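Local coordinates for protein O-methyltransferase (Saccharopolyspora spinosa, PDB 4CE0) that probably transfers a methyl group from S-adenosyl-L-methionine to the 4'-oxygen of the rhamnose of spinosyn, using a bound magnesium ion, at residues V50-I55 with R147-R152; A180-D185 with R197-K202; D212-P217 with D221-F226. All coordinates share one frame; numbering follows the deposited sequence.

The three interactions follow one another along the chain: interactions 1 and 2 touch the bound S-adenosyl-L-homocysteine, and interactions 2 and 3 the magnesium. Interaction 1 lies on the other side of the chain's centre from interactions 2 and 3, about 22 Å and 26 Å away between centres, yet its loop reaches both: I55 CG2 lies 3.4 Å from D185 OD2 and likewise 3.4 Å from D212 OD1. Interactions 2 and 3, with centres about 14 Å apart, share the metal, D185 coming from one and D212 and D213 from the other. F226 also packs against Y200 and R197, so the helix of interaction 3 lies beside that of interaction 2.

Interaction 1 of 3, residues V50-I55 with R147-R152; sequences VAHTMI and RQNFAR. With SAH (S-adenosyl-L-homocysteine), chain B.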
loop_
_atom_site.group_PDB
_atom_site.type_symbol
_atom_site.label_atom_id
_atom_site.label_comp_id
_atom_site.label_asym_id
_atom_site.label_seq_id
_atom_site.Cartn_x
_atom_site.Cartn_y
_atom_site.Cartn_z
ATOM N N VAL A 50 -2.027 3.541 -14.671
ATOM C CA VAL A 50 -1.323 4.223 -13.590
ATOM C C VAL A 50 -0.323 3.346 -12.801
ATOM O O VAL A 50 0.605 3.899 -12.254
ATOM C CB VAL A 50 -2.273 5.009 -12.650
ATOM C CG1 VAL A 50 -2.944 6.142 -13.425
ATOM C CG2 VAL A 50 -3.302 4.116 -12.025
ATOM N N ALA A 51 -0.488 2.021 -12.756
ATOM C CA ALA A 51 0.405 1.159 -11.928
ATOM C C ALA A 51 1.896 1.391 -12.198
ATOM O O ALA A 51 2.278 1.710 -13.314
ATOM C CB ALA A 51 0.097 -0.310 -12.139
ATOM N N HIS A 52 2.725 1.185 -11.177
ATOM C CA HIS A 52 4.154 1.477 -11.264
ATOM C C HIS A 52 4.974 0.320 -11.803
ATOM O O HIS A 52 6.159 0.475 -12.135
ATOM C CB HIS A 52 4.682 1.922 -9.914
ATOM C CG HIS A 52 4.225 3.292 -9.524
ATOM N ND1 HIS A 52 3.989 3.663 -8.213
ATOM C CD2 HIS A 52 3.922 4.379 -10.274
ATOM C CE1 HIS A 52 3.593 4.920 -8.177
ATOM N NE2 HIS A 52 3.531 5.375 -9.423
ATOM N N THR A 53 4.342 -0.834 -11.902
ATOM C CA THR A 53 4.927 -1.949 -12.633
ATOM C C THR A 53 3.884 -2.630 -13.493
ATOM O O THR A 53 2.701 -2.635 -13.152
ATOM C CB THR A 53 5.556 -3.017 -11.688
ATOM O OG1 THR A 53 6.243 -3.986 -12.479
ATOM C CG2 THR A 53 4.500 -3.726 -10.850
ATOM N N MET A 54 4.356 -3.220 -14.596
ATOM C CA MET A 54 3.523 -3.939 -15.524
ATOM C C MET A 54 3.684 -5.459 -15.352
ATOM O O MET A 54 2.979 -6.247 -16.000
ATOM C CB MET A 54 3.825 -3.485 -16.966
ATOM C CG MET A 54 5.125 -4.015 -17.566
ATOM S SD MET A 54 5.312 -3.594 -19.314
ATOM C CE MET A 54 5.552 -1.816 -19.297
ATOM N N ILE A 55 4.565 -5.893 -14.444
ATOM C CA ILE A 55 4.873 -7.325 -14.390
ATOM C C ILE A 55 3.874 -8.240 -13.688
ATOM O O ILE A 55 4.004 -9.456 -13.804
ATOM C CB ILE A 55 6.315 -7.616 -13.842
ATOM C CG1 ILE A 55 6.386 -7.395 -12.342
ATOM C CG2 ILE A 55 7.318 -6.799 -14.606
ATOM C CD1 ILE A 55 7.727 -7.807 -11.686
ATOM N N ARG A 147 12.120 8.829 -10.109
ATOM C CA ARG A 147 12.618 9.298 -8.814
ATOM C C ARG A 147 11.403 9.656 -7.908
ATOM O O ARG A 147 11.347 9.265 -6.725
ATOM C CB ARG A 147 13.562 10.533 -8.983
ATOM C CG ARG A 147 15.099 10.224 -9.042
ATOM C CD ARG A 147 16.040 11.509 -9.060
ATOM N NE ARG A 147 16.003 12.258 -7.785
ATOM C CZ ARG A 147 16.764 11.959 -6.732
ATOM N NH1 ARG A 147 17.651 10.947 -6.784
ATOM N NH2 ARG A 147 16.643 12.659 -5.613
ATOM N N GLN A 148 10.456 10.421 -8.462
ATOM C CA GLN A 148 9.236 10.829 -7.765
ATOM C C GLN A 148 8.475 9.571 -7.274
ATOM O O GLN A 148 7.987 9.523 -6.131
ATOM C CB GLN A 148 8.328 11.676 -8.685
ATOM C CG GLN A 148 8.805 13.134 -8.945
ATOM C CD GLN A 148 8.017 13.860 -10.066
ATOM O OE1 GLN A 148 7.442 13.230 -10.964
ATOM N NE2 GLN A 148 8.004 15.204 -10.013
ATOM N N ASN A 149 8.370 8.568 -8.146
ATOM C CA ASN A 149 7.676 7.322 -7.813
ATOM C C ASN A 149 8.312 6.662 -6.597
ATOM O O ASN A 149 7.606 6.246 -5.702
ATOM C CB ASN A 149 7.629 6.372 -9.019
ATOM C CG ASN A 149 6.696 6.876 -10.101
ATOM O OD1 ASN A 149 5.868 7.756 -9.843
ATOM N ND2 ASN A 149 6.825 6.342 -11.300
ATOM N N PHE A 150 9.642 6.603 -6.540
ATOM C CA PHE A 150 10.303 5.987 -5.385
ATOM C C PHE A 150 9.940 6.778 -4.124
ATOM O O PHE A 150 9.719 6.182 -3.047
ATOM C CB PHE A 150 11.825 5.950 -5.537
ATOM C CG PHE A 150 12.384 4.680 -6.129
ATOM C CD1 PHE A 150 12.432 4.514 -7.507
ATOM C CD2 PHE A 150 12.945 3.695 -5.320
ATOM C CE1 PHE A 150 12.979 3.358 -8.099
ATOM C CE2 PHE A 150 13.501 2.519 -5.892
ATOM C CZ PHE A 150 13.519 2.360 -7.292
ATOM N N ALA A 151 9.871 8.103 -4.265
ATOM C CA ALA A 151 9.679 8.993 -3.135
ATOM C C ALA A 151 8.268 8.828 -2.623
ATOM O O ALA A 151 7.997 9.027 -1.457
ATOM C CB ALA A 151 9.954 10.476 -3.537
ATOM N N ARG A 152 7.360 8.406 -3.480
ATOM C CA ARG A 152 5.985 8.181 -3.032
ATOM C C ARG A 152 5.912 7.089 -1.992
ATOM O O ARG A 152 5.034 7.119 -1.133
ATOM C CB ARG A 152 5.058 7.903 -4.214
ATOM C CG ARG A 152 4.842 9.196 -5.004
ATOM C CD ARG A 152 4.354 8.994 -6.411
ATOM N NE ARG A 152 3.239 9.902 -6.681
ATOM C CZ ARG A 152 2.418 9.776 -7.714
ATOM N NH1 ARG A 152 2.583 8.773 -8.586
ATOM N NH2 ARG A 152 1.416 10.631 -7.868
HETATM N N SAH B . 7.123 -2.482 -15.455
HETATM C CA SAH B . 8.250 -3.092 -16.180
HETATM C CB SAH B . 8.983 -2.204 -17.154
HETATM C CG SAH B . 10.012 -2.638 -18.197
HETATM S SD SAH B . 9.423 -1.872 -19.737
HETATM C C SAH B . 9.112 -3.362 -15.013
HETATM O O SAH B . 10.280 -3.600 -15.273
HETATM O OXT SAH B . 8.342 -3.281 -13.870
HETATM C "C5'" SAH B . 10.949 -1.825 -20.743
HETATM C "C4'" SAH B . 11.972 -0.770 -20.295
HETATM O "O4'" SAH B . 13.240 -1.039 -20.854
HETATM C "C3'" SAH B . 11.640 0.661 -20.727
HETATM O "O3'" SAH B . 11.585 1.453 -19.558
HETATM C "C2'" SAH B . 12.747 1.111 -21.689
HETATM O "O2'" SAH B . 13.140 2.500 -21.676
HETATM C "C1'" SAH B . 13.879 0.159 -21.290
HETATM N N9 SAH B . 14.854 -0.204 -22.346
HETATM C C8 SAH B . 14.668 -1.173 -23.309
HETATM N N7 SAH B . 15.792 -1.252 -24.034
HETATM C C5 SAH B . 16.705 -0.390 -23.536
HETATM C C6 SAH B . 18.014 -0.059 -23.894
HETATM N N6 SAH B . 18.621 -0.656 -24.917
HETATM N N1 SAH B . 18.694 0.904 -23.187
HETATM C C2 SAH B . 18.118 1.539 -22.106
HETATM N N3 SAH B . 16.818 1.225 -21.785
HETATM C C4 SAH B . 16.131 0.257 -22.454
HETATM O O HOH W 1 2.170 7.946 -10.938
#
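H52 and N149 meet obliquely: the asparagine lays its CB and amide over one face of the imidazole. N149 CB sits 4.3 Å from the ring centroid and only 11° off the ring normal, a CH-pi contact. The amide plane is tilted 34° from the ring, and N149 CG comes within 3.6 Å of H52 NE2. Although N149 OD1 is also near H52 NE2, the angle is poor for a hydrogen bond, because the oxygen stands well above the ring plane, just beyond NE2. The amide's stronger tie is from N149 ND2 to the carbonyl of R86.

R152 approaches differently, crossing the histidine at about a right angle. Its chain bends at chi3, and of the guanidinium it is NH1 that comes to the ring edge, 3.6 Å from H52 NE2. One water lies near both planes: it accepts from R152 NH1 at a short 2.5 Å and hydrogen-bonds H52 NE2 at 3.3 Å. The other ring nitrogen, ND1, is hydrogen-bonded to Y153 OH, and Y21 of the second subunit packs its own ring against the imidazole. Histidine suits the place, offering a flat face for packing and two ring nitrogens for polar partners.

Next in the chain, T53 turns from this packing to the cofactor. Its OG1, trans to the main-chain nitrogen (chi1 -173°), donates to SAH OXT at 2.6 Å and accepts from I55 N at 3.2 Å, a bond that caps the turn leading into helix 56-73. A small hydroxyl that can give and take at once is what this position needs.

Joining the loop that holds the amino acid end of SAH to helix 143-152, the contact keeps H52 between an aromatic hydroxyl and an arginine-bound water; the nearby guanidinium charge would probably disfavour protonation of the imidazole.

Interaction 2 of 3, residues A180-D185 with R197-K202; sequences AVLRLD and RNLYPK. With MG (magnesium ion), chain C; SAH (S-adenosyl-L-homocysteine), chain B.
A beta-alpha-beta crossover of the Rossmann-like methyltransferase fold runs through this contact: strand 179-184 leads into helix 189-199, which returns to the parallel strand 207-211. L182 on the strand meets L199 and Y200 where the helix gives way to a 3-10 turn, closed by K202 N bonding to L199 O at 2.9 Å. The two leucine side chains cross at about a right angle, with CD1 of L182 touching CD1 of L199 at 3.7 Å. With CG anti to its backbone N (chi1 168°), L182 sends its branches outward from the sheet, and the second methyl, CD2, rests 3.8 Å from the backbone N of Y200. Branched aliphatic chains suit this buried seam, since they fill it without asking for polar partners.

At the other end of the strand the chemistry turns polar. D185 OD1 binds the magnesium ion at 2.0 Å, while D185 OD2 accepts from a metal-bound water at 3.0 Å and forms a salt bridge with R183 NH1, also at 3.0 Å. D185 OD2 lies in the guanidinium plane, while R183 NH1 meets the carboxylate from above its plane. R183, extended from CG to NE, is placed to orient this metal ligand from the second shell; E81 and D212 share its charge. The strand itself runs between the parallel strands 78-82 and 207-211, while S195 of helix 189-199 also packs on L182.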
loop_
_atom_site.group_PDB
_atom_site.type_symbol
_atom_site.label_atom_id
_atom_site.label_comp_id
_atom_site.label_asym_id
_atom_site.label_seq_id
_atom_site.Cartn_x
_atom_site.Cartn_y
_atom_site.Cartn_z
ATOM N N ALA A 180 23.812 -9.765 -6.841
ATOM C CA ALA A 180 23.202 -10.984 -6.346
ATOM C C ALA A 180 21.935 -11.294 -7.124
ATOM O O ALA A 180 21.494 -12.447 -7.178
ATOM C CB ALA A 180 22.875 -10.833 -4.869
ATOM N N VAL A 181 21.310 -10.260 -7.681
ATOM C CA VAL A 181 20.116 -10.446 -8.506
ATOM C C VAL A 181 20.205 -9.560 -9.744
ATOM O O VAL A 181 20.517 -8.398 -9.661
ATOM C CB VAL A 181 18.793 -10.126 -7.714
ATOM C CG1 VAL A 181 17.565 -10.124 -8.626
ATOM C CG2 VAL A 181 18.614 -11.049 -6.544
ATOM N N LEU A 182 19.904 -10.124 -10.898
ATOM C CA LEU A 182 19.976 -9.391 -12.157
ATOM C C LEU A 182 18.663 -9.628 -12.855
ATOM O O LEU A 182 18.355 -10.765 -13.241
ATOM C CB LEU A 182 21.166 -9.892 -13.012
ATOM C CG LEU A 182 21.211 -9.431 -14.479
ATOM C CD1 LEU A 182 21.291 -7.899 -14.544
ATOM C CD2 LEU A 182 22.375 -10.092 -15.265
ATOM N N ARG A 183 17.854 -8.574 -12.960
ATOM C CA ARG A 183 16.537 -8.673 -13.585
ATOM C C ARG A 183 16.557 -7.997 -14.958
ATOM O O ARG A 183 16.940 -6.841 -15.076
ATOM C CB ARG A 183 15.451 -8.091 -12.687
ATOM C CG ARG A 183 14.043 -8.379 -13.183
ATOM C CD ARG A 183 12.931 -7.906 -12.220
ATOM N NE ARG A 183 11.824 -8.779 -12.515
ATOM C CZ ARG A 183 10.968 -8.612 -13.512
ATOM N NH1 ARG A 183 10.978 -7.497 -14.247
ATOM N NH2 ARG A 183 10.066 -9.558 -13.723
ATOM N N LEU A 184 16.204 -8.758 -15.997
ATOM C CA LEU A 184 16.205 -8.258 -17.388
ATOM C C LEU A 184 14.775 -8.061 -17.829
ATOM O O LEU A 184 13.960 -9.002 -17.817
ATOM C CB LEU A 184 16.892 -9.216 -18.331
ATOM C CG LEU A 184 18.403 -9.132 -18.471
ATOM C CD1 LEU A 184 19.101 -9.413 -17.174
ATOM C CD2 LEU A 184 18.820 -10.124 -19.518
ATOM N N ASP A 185 14.451 -6.831 -18.165
ATOM C CA ASP A 185 13.114 -6.525 -18.615
ATOM C C ASP A 185 13.213 -5.476 -19.697
ATOM O O ASP A 185 12.477 -4.503 -19.702
ATOM C CB ASP A 185 12.236 -6.065 -17.442
ATOM C CG ASP A 185 10.747 -6.275 -17.701
ATOM O OD1 ASP A 185 10.381 -6.618 -18.866
ATOM O OD2 ASP A 185 9.940 -6.110 -16.738
ATOM N N ARG A 197 25.636 -9.764 -21.510
ATOM C CA ARG A 197 27.088 -9.683 -21.786
ATOM C C ARG A 197 27.843 -8.859 -20.737
ATOM O O ARG A 197 28.923 -9.234 -20.296
ATOM C CB ARG A 197 27.362 -9.056 -23.143
ATOM C CG ARG A 197 27.045 -9.961 -24.308
ATOM C CD ARG A 197 27.656 -9.482 -25.644
ATOM N NE ARG A 197 27.114 -10.291 -26.730
ATOM C CZ ARG A 197 27.425 -11.570 -26.930
ATOM N NH1 ARG A 197 28.317 -12.180 -26.146
ATOM N NH2 ARG A 197 26.853 -12.241 -27.917
ATOM N N ASN A 198 27.271 -7.732 -20.333
ATOM C CA ASN A 198 27.951 -6.841 -19.417
ATOM C C ASN A 198 27.732 -7.124 -17.931
ATOM O O ASN A 198 28.618 -6.822 -17.125
ATOM C CB ASN A 198 27.600 -5.382 -19.753
ATOM C CG ASN A 198 28.061 -4.984 -21.180
ATOM O OD1 ASN A 198 29.244 -4.872 -21.420
ATOM N ND2 ASN A 198 27.124 -4.770 -22.096
ATOM N N LEU A 199 26.577 -7.682 -17.545
ATOM C CA LEU A 199 26.271 -7.801 -16.113
ATOM C C LEU A 199 26.296 -9.223 -15.581
ATOM O O LEU A 199 26.566 -9.437 -14.401
ATOM C CB LEU A 199 24.932 -7.126 -15.782
ATOM C CG LEU A 199 24.823 -5.638 -16.122
ATOM C CD1 LEU A 199 23.416 -5.124 -15.742
ATOM C CD2 LEU A 199 25.912 -4.812 -15.420
ATOM N N TYR A 200 26.019 -10.210 -16.427
ATOM C CA TYR A 200 26.086 -11.583 -15.943
ATOM C C TYR A 200 27.421 -11.939 -15.297
ATOM O O TYR A 200 27.443 -12.644 -14.301
ATOM C CB TYR A 200 25.831 -12.601 -17.037
ATOM C CG TYR A 200 25.688 -13.998 -16.459
ATOM C CD1 TYR A 200 24.529 -14.362 -15.813
ATOM C CD2 TYR A 200 26.725 -14.949 -16.548
ATOM C CE1 TYR A 200 24.366 -15.618 -15.279
ATOM C CE2 TYR A 200 26.572 -16.229 -15.994
ATOM C CZ TYR A 200 25.367 -16.548 -15.363
ATOM O OH TYR A 200 25.121 -17.792 -14.799
ATOM N N PRO A 201 28.539 -11.474 -15.878
ATOM C CA PRO A 201 29.835 -11.797 -15.257
ATOM C C PRO A 201 29.958 -11.251 -13.830
ATOM O O PRO A 201 30.711 -11.823 -13.045
ATOM C CB PRO A 201 30.862 -11.136 -16.190
ATOM C CG PRO A 201 30.153 -10.987 -17.526
ATOM C CD PRO A 201 28.689 -10.750 -17.155
ATOM N N LYS A 202 29.206 -10.200 -13.488
ATOM C CA LYS A 202 29.257 -9.618 -12.139
ATOM C C LYS A 202 28.342 -10.333 -11.153
ATOM O O LYS A 202 28.357 -10.038 -9.938
ATOM C CB LYS A 202 28.867 -8.129 -12.180
ATOM C CG LYS A 202 29.899 -7.255 -12.854
ATOM C CD LYS A 202 29.335 -5.927 -13.333
ATOM C CE LYS A 202 30.446 -5.084 -13.979
ATOM N NZ LYS A 202 29.895 -3.957 -14.774
HETATM MG MG MG C . 8.656 -7.641 -19.286
HETATM N N SAH B . 7.123 -2.482 -15.455
HETATM C CA SAH B . 8.250 -3.092 -16.180
HETATM C CB SAH B . 8.983 -2.204 -17.154
HETATM C CG SAH B . 10.012 -2.638 -18.197
HETATM S SD SAH B . 9.423 -1.872 -19.737
HETATM C C SAH B . 9.112 -3.362 -15.013
HETATM O O SAH B . 10.280 -3.600 -15.273
HETATM O OXT SAH B . 8.342 -3.281 -13.870
HETATM C "C5'" SAH B . 10.949 -1.825 -20.743
HETATM C "C4'" SAH B . 11.972 -0.770 -20.295
HETATM O "O4'" SAH B . 13.240 -1.039 -20.854
HETATM C "C3'" SAH B . 11.640 0.661 -20.727
HETATM O "O3'" SAH B . 11.585 1.453 -19.558
HETATM C "C2'" SAH B . 12.747 1.111 -21.689
HETATM O "O2'" SAH B . 13.140 2.500 -21.676
HETATM C "C1'" SAH B . 13.879 0.159 -21.290
HETATM N N9 SAH B . 14.854 -0.204 -22.346
HETATM C C8 SAH B . 14.668 -1.173 -23.309
HETATM N N7 SAH B . 15.792 -1.252 -24.034
HETATM C C5 SAH B . 16.705 -0.390 -23.536
HETATM C C6 SAH B . 18.014 -0.059 -23.894
HETATM N N6 SAH B . 18.621 -0.656 -24.917
HETATM N N1 SAH B . 18.694 0.904 -23.187
HETATM C C2 SAH B . 18.118 1.539 -22.106
HETATM N N3 SAH B . 16.818 1.225 -21.785
HETATM C C4 SAH B . 16.131 0.257 -22.454
HETATM O O HOH W 2 7.392 -6.142 -18.352
HETATM O O HOH W 3 6.541 -8.139 -19.974
HETATM O O HOH W 4 8.371 -6.316 -20.868
#

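Interaction 3 of 3, residues D212-P217 with D221-F226; sequences DDYFLP and DAVKGF. With MG (magnesium ion), chain C.
Residues 212-217 form an irregular loop whose D213 to L216 portion is a type I beta turn, closed by L216 N bonding to D213 O at 2.9 Å. Residues 221-226 are regular helix, in which G225 N reaches D221 O at 2.8 Å. The backbones come nearest at Y214 and V223, whose CA atoms stand 7.8 Å apart, leaving room for side chains between them.

Y214 bridges that gap. Its CG points directly opposite the backbone N (chi1 -180°), which carries the ring from the turn across to the helix; there it crosses V223 at about a right angle, and CE1 lies 4.1 Å from V223 CG1. Further out, the phenol oxygen comes beside the aliphatic part of K224, with OH 4.0 Å from CD. The amphipathic tyrosine fits a partly buried position: its ring packs on the buried valine, while its hydroxyl reaches the more exposed lysine. On the same tyrosine, CB rests over the face of the F215 ring, so the two consecutive aromatics pack on each other at the turn.

Ahead of the turn, the two acids bind magnesium through one oxygen each, D212 OD2 at 2.0 Å and D213 OD2 at 2.1 Å. The other oxygen of D213, OD1, accepts from a metal-bound water at 2.7 Å. R59 pairs with D212 OD1, probably offsetting part of the charge gathered at the metal.

Three waters and D185 complete six ligands. Consecutive aspartates directly after strand 207-211, followed by a turn into helix 219-230, supply two of the three aspartates of the magnesium site of this TylF/MycF-family methyltransferase, the third being D185.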
loop_
_atom_site.group_PDB
_atom_site.type_symbol
_atom_site.label_atom_id
_atom_site.label_comp_id
_atom_site.label_asym_id
_atom_site.label_seq_id
_atom_site.Cartn_x
_atom_site.Cartn_y
_atom_site.Cartn_z
ATOM N N ASP A 212 12.298 -11.412 -17.750
ATOM C CA ASP A 212 10.902 -11.122 -17.543
ATOM C C ASP A 212 10.040 -11.617 -18.709
ATOM O O ASP A 212 8.888 -11.953 -18.501
ATOM C CB ASP A 212 10.673 -9.617 -17.310
ATOM C CG ASP A 212 9.247 -9.312 -16.876
ATOM O OD1 ASP A 212 8.922 -9.588 -15.699
ATOM O OD2 ASP A 212 8.438 -8.825 -17.702
ATOM N N ASP A 213 10.607 -11.641 -19.916
ATOM C CA ASP A 213 9.882 -12.021 -21.131
ATOM C C ASP A 213 10.597 -13.118 -21.893
ATOM O O ASP A 213 10.741 -13.057 -23.124
ATOM C CB ASP A 213 9.728 -10.815 -22.064
ATOM C CG ASP A 213 8.816 -9.770 -21.494
ATOM O OD1 ASP A 213 7.583 -9.915 -21.650
ATOM O OD2 ASP A 213 9.327 -8.833 -20.854
ATOM N N TYR A 214 11.003 -14.145 -21.169
ATOM C CA TYR A 214 11.709 -15.264 -21.780
ATOM C C TYR A 214 10.984 -15.873 -22.976
ATOM O O TYR A 214 11.618 -16.515 -23.802
ATOM C CB TYR A 214 11.920 -16.373 -20.763
ATOM C CG TYR A 214 12.653 -17.557 -21.343
ATOM C CD1 TYR A 214 13.867 -17.407 -21.994
ATOM C CD2 TYR A 214 12.123 -18.828 -21.245
ATOM C CE1 TYR A 214 14.535 -18.513 -22.547
ATOM C CE2 TYR A 214 12.769 -19.945 -21.780
ATOM C CZ TYR A 214 13.978 -19.778 -22.430
ATOM O OH TYR A 214 14.632 -20.867 -22.941
ATOM N N PHE A 215 9.673 -15.699 -23.078
ATOM C CA PHE A 215 8.931 -16.440 -24.116
ATOM C C PHE A 215 8.652 -15.585 -25.306
ATOM O O PHE A 215 8.131 -16.038 -26.317
ATOM C CB PHE A 215 7.712 -17.112 -23.534
ATOM C CG PHE A 215 8.073 -17.998 -22.383
ATOM C CD1 PHE A 215 8.951 -19.048 -22.548
ATOM C CD2 PHE A 215 7.619 -17.728 -21.128
ATOM C CE1 PHE A 215 9.321 -19.811 -21.468
ATOM C CE2 PHE A 215 7.977 -18.497 -20.035
ATOM C CZ PHE A 215 8.825 -19.530 -20.197
ATOM N N LEU A 216 9.115 -14.353 -25.193
ATOM C CA LEU A 216 9.170 -13.432 -26.291
ATOM C C LEU A 216 10.321 -13.907 -27.165
ATOM O O LEU A 216 11.441 -14.031 -26.660
ATOM C CB LEU A 216 9.440 -12.017 -25.758
ATOM C CG LEU A 216 9.341 -10.838 -26.729
ATOM C CD1 LEU A 216 7.879 -10.582 -27.058
ATOM C CD2 LEU A 216 10.023 -9.547 -26.181
ATOM N N PRO A 217 10.051 -14.241 -28.454
ATOM C CA PRO A 217 11.195 -14.466 -29.339
ATOM C C PRO A 217 11.825 -13.094 -29.500
ATOM O O PRO A 217 11.079 -12.112 -29.560
ATOM C CB PRO A 217 10.555 -14.971 -30.638
ATOM C CG PRO A 217 9.193 -14.315 -30.639
ATOM C CD PRO A 217 8.774 -14.256 -29.193
ATOM N N ASP A 221 15.831 -15.700 -27.871
ATOM C CA ASP A 221 16.977 -15.881 -28.735
ATOM C C ASP A 221 18.268 -15.310 -28.152
ATOM O O ASP A 221 19.316 -15.937 -28.258
ATOM C CB ASP A 221 16.654 -15.325 -30.120
ATOM C CG ASP A 221 15.673 -16.240 -30.906
ATOM O OD1 ASP A 221 15.153 -17.241 -30.337
ATOM O OD2 ASP A 221 15.412 -15.959 -32.095
ATOM N N ALA A 222 18.207 -14.147 -27.502
ATOM C CA ALA A 222 19.391 -13.632 -26.844
ATOM C C ALA A 222 19.840 -14.534 -25.700
ATOM O O ALA A 222 21.030 -14.773 -25.528
ATOM C CB ALA A 222 19.178 -12.197 -26.348
ATOM N N VAL A 223 18.888 -15.005 -24.901
ATOM C CA VAL A 223 19.198 -15.783 -23.711
ATOM C C VAL A 223 19.829 -17.118 -24.099
ATOM O O VAL A 223 20.856 -17.526 -23.561
ATOM C CB VAL A 223 17.918 -16.040 -22.876
ATOM C CG1 VAL A 223 18.224 -16.961 -21.718
ATOM C CG2 VAL A 223 17.270 -14.700 -22.389
ATOM N N LYS A 224 19.200 -17.812 -25.037
ATOM C CA LYS A 224 19.780 -19.038 -25.546
ATOM C C LYS A 224 21.127 -18.742 -26.261
ATOM O O LYS A 224 22.125 -19.442 -26.042
ATOM C CB LYS A 224 18.761 -19.758 -26.443
ATOM C CG LYS A 224 17.562 -20.290 -25.639
ATOM C CD LYS A 224 16.384 -20.743 -26.497
ATOM C CE LYS A 224 16.774 -21.879 -27.424
ATOM N NZ LYS A 224 16.470 -23.235 -26.870
ATOM N N GLY A 225 21.184 -17.691 -27.072
ATOM C CA GLY A 225 22.421 -17.385 -27.781
ATOM C C GLY A 225 23.529 -17.052 -26.796
ATOM O O GLY A 225 24.660 -17.496 -26.934
ATOM N N PHE A 226 23.204 -16.279 -25.770
ATOM C CA PHE A 226 24.194 -15.958 -24.748
ATOM C C PHE A 226 24.592 -17.211 -23.954
ATOM O O PHE A 226 25.770 -17.455 -23.728
ATOM C CB PHE A 226 23.697 -14.845 -23.805
ATOM C CG PHE A 226 24.643 -14.557 -22.683
ATOM C CD1 PHE A 226 25.818 -13.859 -22.913
ATOM C CD2 PHE A 226 24.392 -15.034 -21.409
ATOM C CE1 PHE A 226 26.713 -13.629 -21.883
ATOM C CE2 PHE A 226 25.275 -14.789 -20.376
ATOM C CZ PHE A 226 26.431 -14.084 -20.613
HETATM MG MG MG C . 8.656 -7.641 -19.286
HETATM O O HOH W 3 6.541 -8.139 -19.974
HETATM O O HOH W 2 7.392 -6.142 -18.352
HETATM O O HOH W 4 8.371 -6.316 -20.868
#